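Local atomic coordinates of AHL synthase (Burkholderia glumae, PDB entry 3P2H), a protein that probably makes N-acyl-homoserine lactone quorum-sensing signals from fatty acyl-ACP and S-adenosyl-L-methionine, releasing 5'-methylthioadenosine. Residues A16-V28 against Y54-C67. The protein carries 3 engineered substitutions. Residues are numbered along the deposited sequence; the frame is centred on the assembly and turned at random.
With NOO (N-(3-oxocyclohex-1-en-1-yl)octanamide), chain C.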
loop_
_atom_site.group_PDB
_atom_site.type_symbol
_atom_site.label_atom_id
_atom_site.label_comp_id
_atom_site.label_asym_id
_atom_site.label_seq_id
_atom_site.Cartn_x
_atom_site.Cartn_y
_atom_site.Cartn_z
ATOM N N ALA A 16 1.047 16.735 -2.266
ATOM C CA ALA A 16 1.737 15.987 -3.307
ATOM C C ALA A 16 3.246 16.118 -3.125
ATOM O O ALA A 16 3.984 15.144 -3.267
ATOM C CB ALA A 16 1.317 16.503 -4.691
ATOM N N ALA A 17 3.703 17.323 -2.797
ATOM C CA ALA A 17 5.128 17.565 -2.594
ATOM C C ALA A 17 5.629 16.862 -1.331
ATOM O O ALA A 17 6.666 16.207 -1.340
ATOM C CB ALA A 17 5.394 19.061 -2.503
ATOM N N GLU A 18 4.872 16.990 -0.251
ATOM C CA GLU A 18 5.243 16.380 1.017
ATOM C C GLU A 18 5.270 14.848 0.941
ATOM O O GLU A 18 6.179 14.207 1.474
ATOM C CB GLU A 18 4.271 16.850 2.100
ATOM C CG GLU A 18 4.568 16.328 3.483
ATOM C CD GLU A 18 3.633 16.906 4.517
ATOM O OE1 GLU A 18 2.516 17.319 4.137
ATOM O OE2 GLU A 18 4.012 16.934 5.709
ATOM N N LEU A 19 4.273 14.265 0.285
ATOM C CA LEU A 19 4.209 12.817 0.138
ATOM C C LEU A 19 5.308 12.350 -0.804
ATOM O O LEU A 19 5.940 11.320 -0.571
ATOM C CB LEU A 19 2.856 12.386 -0.434
ATOM C CG LEU A 19 2.788 10.919 -0.874
ATOM C CD1 LEU A 19 2.929 10.009 0.335
ATOM C CD2 LEU A 19 1.461 10.659 -1.585
ATOM N N GLY A 20 5.516 13.110 -1.876
ATOM C CA GLY A 20 6.540 12.760 -2.841
ATOM C C GLY A 20 7.918 12.726 -2.214
ATOM O O GLY A 20 8.748 11.893 -2.570
ATOM N N SER A 21 8.160 13.639 -1.279
ATOM C CA SER A 21 9.443 13.722 -0.595
ATOM C C SER A 21 9.597 12.542 0.353
ATOM O O SER A 21 10.669 11.944 0.443
ATOM C CB SER A 21 9.541 15.031 0.194
ATOM O OG SER A 21 10.793 15.140 0.858
ATOM N N TYR A 22 8.524 12.209 1.066
ATOM C CA TYR A 22 8.583 11.091 1.992
ATOM C C TYR A 22 8.826 9.804 1.223
ATOM O O TYR A 22 9.598 8.954 1.654
ATOM C CB TYR A 22 7.292 10.962 2.788
ATOM C CG TYR A 22 7.310 9.778 3.725
ATOM C CD1 TYR A 22 8.107 9.782 4.873
ATOM C CD2 TYR A 22 6.553 8.643 3.454
ATOM C CE1 TYR A 22 8.140 8.680 5.726
ATOM C CE2 TYR A 22 6.582 7.541 4.297
ATOM C CZ TYR A 22 7.374 7.564 5.429
ATOM O OH TYR A 22 7.396 6.473 6.257
ATOM N N ARG A 23 8.164 9.657 0.079
ATOM C CA ARG A 23 8.352 8.458 -0.723
ATOM C C ARG A 23 9.770 8.392 -1.279
ATOM O O ARG A 23 10.357 7.315 -1.354
ATOM C CB ARG A 23 7.310 8.397 -1.846
ATOM C CG ARG A 23 5.979 7.825 -1.366
ATOM C CD ARG A 23 4.874 7.924 -2.404
ATOM N NE ARG A 23 5.236 7.344 -3.690
ATOM C CZ ARG A 23 4.384 7.205 -4.697
ATOM N NH1 ARG A 23 3.126 7.596 -4.551
ATOM N NH2 ARG A 23 4.788 6.694 -5.852
ATOM N N TYR A 24 10.324 9.540 -1.657
ATOM C CA TYR A 24 11.684 9.564 -2.177
ATOM C C TYR A 24 12.647 9.047 -1.111
ATOM O O TYR A 24 13.498 8.204 -1.376
ATOM C CB TYR A 24 12.112 10.983 -2.557
ATOM C CG TYR A 24 13.539 11.034 -3.069
ATOM C CD1 TYR A 24 13.833 10.727 -4.399
ATOM C CD2 TYR A 24 14.602 11.321 -2.209
ATOM C CE1 TYR A 24 15.149 10.698 -4.863
ATOM C CE2 TYR A 24 15.927 11.292 -2.661
ATOM C CZ TYR A 24 16.190 10.977 -3.992
ATOM O OH TYR A 24 17.485 10.917 -4.454
ATOM N N ARG A 25 12.507 9.565 0.101
ATOM C CA ARG A 25 13.380 9.166 1.193
ATOM C C ARG A 25 13.291 7.682 1.544
ATOM O O ARG A 25 14.296 7.055 1.862
ATOM C CB ARG A 25 13.089 10.036 2.418
ATOM C CG ARG A 25 13.517 11.492 2.207
ATOM C CD ARG A 25 13.169 12.374 3.392
ATOM N NE ARG A 25 11.809 12.895 3.309
ATOM C CZ ARG A 25 11.013 13.046 4.363
ATOM N NH1 ARG A 25 11.453 12.710 5.568
ATOM N NH2 ARG A 25 9.783 13.531 4.218
ATOM N N VAL A 26 12.095 7.114 1.467
ATOM C CA VAL A 26 11.918 5.704 1.792
ATOM C C VAL A 26 12.304 4.749 0.658
ATOM O O VAL A 26 13.169 3.884 0.820
ATOM C CB VAL A 26 10.455 5.399 2.182
ATOM C CG1 VAL A 26 10.278 3.896 2.388
ATOM C CG2 VAL A 26 10.081 6.150 3.448
ATOM N N PHE A 27 11.663 4.914 -0.493
ATOM C CA PHE A 27 11.902 4.032 -1.621
ATOM C C PHE A 27 13.181 4.248 -2.403
ATOM O O PHE A 27 13.721 3.301 -2.967
ATOM C CB PHE A 27 10.683 4.078 -2.542
ATOM C CG PHE A 27 9.414 3.715 -1.836
ATOM C CD1 PHE A 27 9.125 2.387 -1.544
ATOM C CD2 PHE A 27 8.561 4.703 -1.370
ATOM C CE1 PHE A 27 8.004 2.056 -0.792
ATOM C CE2 PHE A 27 7.438 4.375 -0.613
ATOM C CZ PHE A 27 7.161 3.052 -0.324
ATOM N N VAL A 28 13.676 5.476 -2.439
ATOM C CA VAL A 28 14.908 5.734 -3.166
ATOM C C VAL A 28 16.129 5.757 -2.248
ATOM O O VAL A 28 17.113 5.060 -2.504
ATOM C CB VAL A 28 14.819 7.051 -3.954
ATOM C CG1 VAL A 28 16.158 7.356 -4.620
ATOM C CG2 VAL A 28 13.725 6.941 -5.001
ATOM N N TYR A 54 -4.717 7.782 -1.460
ATOM C CA TYR A 54 -3.522 7.771 -0.614
ATOM C C TYR A 54 -3.809 7.814 0.879
ATOM O O TYR A 54 -4.768 8.442 1.336
ATOM C CB TYR A 54 -2.619 8.963 -0.935
ATOM C CG TYR A 54 -2.082 9.005 -2.341
ATOM C CD1 TYR A 54 -1.033 8.178 -2.738
ATOM C CD2 TYR A 54 -2.627 9.881 -3.278
ATOM C CE1 TYR A 54 -0.535 8.223 -4.037
ATOM C CE2 TYR A 54 -2.140 9.938 -4.576
ATOM C CZ TYR A 54 -1.097 9.110 -4.952
ATOM O OH TYR A 54 -0.624 9.177 -6.239
ATOM N N VAL A 55 -2.948 7.149 1.636
ATOM C CA VAL A 55 -3.047 7.134 3.080
ATOM C C VAL A 55 -1.726 7.700 3.586
ATOM O O VAL A 55 -0.663 7.260 3.157
ATOM C CB VAL A 55 -3.208 5.700 3.638
ATOM C CG1 VAL A 55 -3.282 5.743 5.170
ATOM C CG2 VAL A 55 -4.449 5.040 3.055
ATOM N N LEU A 56 -1.790 8.690 4.469
ATOM C CA LEU A 56 -0.578 9.273 5.041
ATOM C C LEU A 56 -0.667 9.178 6.557
ATOM O O LEU A 56 -1.719 9.427 7.138
ATOM C CB LEU A 56 -0.418 10.755 4.663
ATOM C CG LEU A 56 -0.393 11.213 3.204
ATOM C CD1 LEU A 56 0.224 12.603 3.139
ATOM C CD2 LEU A 56 0.412 10.257 2.359
ATOM N N GLY A 57 0.433 8.800 7.191
ATOM C CA GLY A 57 0.453 8.728 8.639
ATOM C C GLY A 57 1.305 9.895 9.085
ATOM O O GLY A 57 2.321 10.169 8.456
ATOM N N ARG A 58 0.898 10.594 10.139
ATOM C CA ARG A 58 1.667 11.743 10.636
ATOM C C ARG A 58 1.971 11.592 12.125
ATOM O O ARG A 58 1.130 11.137 12.889
ATOM C CB ARG A 58 0.897 13.046 10.388
ATOM C CG ARG A 58 0.745 13.404 8.907
ATOM C CD ARG A 58 -0.133 14.629 8.716
ATOM N NE ARG A 58 -0.302 15.010 7.313
ATOM C CZ ARG A 58 0.587 15.699 6.603
ATOM N NH1 ARG A 58 1.731 16.096 7.150
ATOM N NH2 ARG A 58 0.320 16.011 5.345
ATOM N N ASP A 59 3.176 11.985 12.531
ATOM C CA ASP A 59 3.584 11.866 13.929
ATOM C C ASP A 59 3.096 13.029 14.780
ATOM O O ASP A 59 2.364 13.893 14.302
ATOM C CB ASP A 59 5.112 11.734 14.029
ATOM C CG ASP A 59 5.857 12.984 13.574
ATOM O OD1 ASP A 59 7.071 12.870 13.320
ATOM O OD2 ASP A 59 5.256 14.077 13.478
ATOM N N ALA A 60 3.510 13.049 16.042
ATOM C CA ALA A 60 3.100 14.103 16.963
ATOM C C ALA A 60 3.426 15.503 16.455
ATOM O O ALA A 60 2.818 16.474 16.893
ATOM C CB ALA A 60 3.746 13.882 18.341
ATOM N N ASN A 61 4.377 15.613 15.533
ATOM C CA ASN A 61 4.743 16.918 14.991
ATOM C C ASN A 61 4.092 17.192 13.642
ATOM O O ASN A 61 4.449 18.149 12.958
ATOM C CB ASN A 61 6.258 17.041 14.839
ATOM C CG ASN A 61 6.991 16.879 16.152
ATOM O OD1 ASN A 61 6.577 17.421 17.178
ATOM N ND2 ASN A 61 8.095 16.143 16.124
ATOM N N GLY A 62 3.138 16.346 13.264
ATOM C CA GLY A 62 2.455 16.521 11.997
ATOM C C GLY A 62 3.281 16.148 10.780
ATOM O O GLY A 62 2.885 16.438 9.649
ATOM N N GLU A 63 4.427 15.506 10.998
ATOM C CA GLU A 63 5.292 15.099 9.893
ATOM C C GLU A 63 4.948 13.694 9.411
ATOM O O GLU A 63 4.639 12.813 10.214
ATOM C CB GLU A 63 6.759 15.116 10.311
ATOM C CG GLU A 63 7.278 16.463 10.728
ATOM C CD GLU A 63 8.771 16.434 10.947
ATOM O OE1 GLU A 63 9.238 15.624 11.779
ATOM O OE2 GLU A 63 9.479 17.214 10.284
ATOM N N ILE A 64 5.032 13.480 8.102
ATOM C CA ILE A 64 4.712 12.176 7.545
ATOM C C ILE A 64 5.642 11.090 8.066
ATOM O O ILE A 64 6.863 11.232 8.041
ATOM C CB ILE A 64 4.761 12.198 6.005
ATOM C CG1 ILE A 64 3.744 13.217 5.483
ATOM C CG2 ILE A 64 4.460 10.813 5.450
ATOM C CD1 ILE A 64 3.571 13.206 3.980
ATOM N N CYS A 65 5.047 10.011 8.561
ATOM C CA CYS A 65 5.812 8.887 9.073
ATOM C C CYS A 65 5.263 7.581 8.506
ATOM O O CYS A 65 5.561 6.503 9.007
ATOM C CB CYS A 65 5.764 8.863 10.604
ATOM S SG CYS A 65 4.100 8.786 11.312
ATOM N N GLY A 66 4.465 7.685 7.448
ATOM C CA GLY A 66 3.902 6.497 6.840
ATOM C C GLY A 66 3.082 6.822 5.606
ATOM O O GLY A 66 2.518 7.910 5.506
ATOM N N CYS A 67 3.024 5.890 4.661
ATOM C CA CYS A 67 2.252 6.110 3.446
ATOM C C CYS A 67 1.730 4.812 2.849
ATOM O O CYS A 67 2.187 3.722 3.195
ATOM C CB CYS A 67 3.090 6.848 2.393
ATOM S SG CYS A 67 4.491 5.924 1.693
HETATM C C1 NOO C . 8.651 -2.107 3.480
HETATM O O1 NOO C . 9.128 -2.899 4.285
HETATM C C2 NOO C . 7.467 -2.462 2.588
HETATM C C3 NOO C . 7.296 -1.900 1.316
HETATM C C4 NOO C . 8.228 -0.735 0.924
HETATM C C5 NOO C . 8.727 0.149 2.136
HETATM C C6 NOO C . 9.287 -0.690 3.326
HETATM N N7 NOO C . 6.315 -2.332 0.326
HETATM C C8 NOO C . 5.413 -1.670 -0.548
HETATM O O8 NOO C . 5.725 -0.773 -1.324
HETATM C C9 NOO C . 3.923 -2.080 -0.561
HETATM C C10 NOO C . 3.467 -3.383 0.146
HETATM C C11 NOO C . 2.203 -3.943 -0.562
HETATM C C12 NOO C . 1.179 -4.530 0.426
HETATM C C13 NOO C . 0.000 -5.188 -0.322
HETATM C C14 NOO C . -0.577 -6.380 0.465
HETATM C C15 NOO C . -1.884 -6.886 -0.153
HETATM O O HOH W 1 6.357 15.756 6.274
#
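Cys67 SG sits in the plane of the Tyr22 ring, at its edge, 3.7 Å from Tyr22 CE2. The same sulfur also meets the edge of Phe27, 4.0 Å from Phe27 CE2. Both are cysteine sulfur-aromatic contacts.

Ile64 lies over one face of Tyr22, its CG2 3.7 Å from the ring centroid in a CH-pi contact. Val26 CG2, one helical turn on, lies over the rim of the opposite face, so the ring is sandwiched between two methyl groups, which limits its rotation. The Tyr22 hydroxyl is hydrogen-bonded to Thr106. Leu19 parts its two methyls. Leu19 CD1 comes unusually close to Leu56 CD2, at 3.2 Å, and CD2 lies over the face of Tyr54 in a second CH-pi contact.

At the hairpin end, Arg58 and Glu18 form a two-pronged salt bridge. Arg58 NH2 donates to Glu18 OE1 and Arg58 NH1 to Glu18 OE2, both at 2.8 Å. Glu18 reaches it with an extended chain, CG anti to the backbone N (chi1 -178°). The carboxylate and guanidinium planes are 56° apart, and both bonds arrive from above the carboxylate plane. Arg58 NH1 also bonds Gly62 O, tying the turn to the bridge. A water links Glu18 OE2 to Ile64 N.

The axes of segments 16-28 and 64-67 lie 79° apart, so the helix runs steeply across the antiparallel hairpin. A classic bulge at Cys65 and Gly66 faces Gly57. Phe27 CE1 lies 3.3 Å from C4 of the bound inhibitor. The contact is polar at the turn end, where the salt bridge ties helix to hairpin; toward the inhibitor, Cys67 sulfur links the hairpin to pocket residue Phe27.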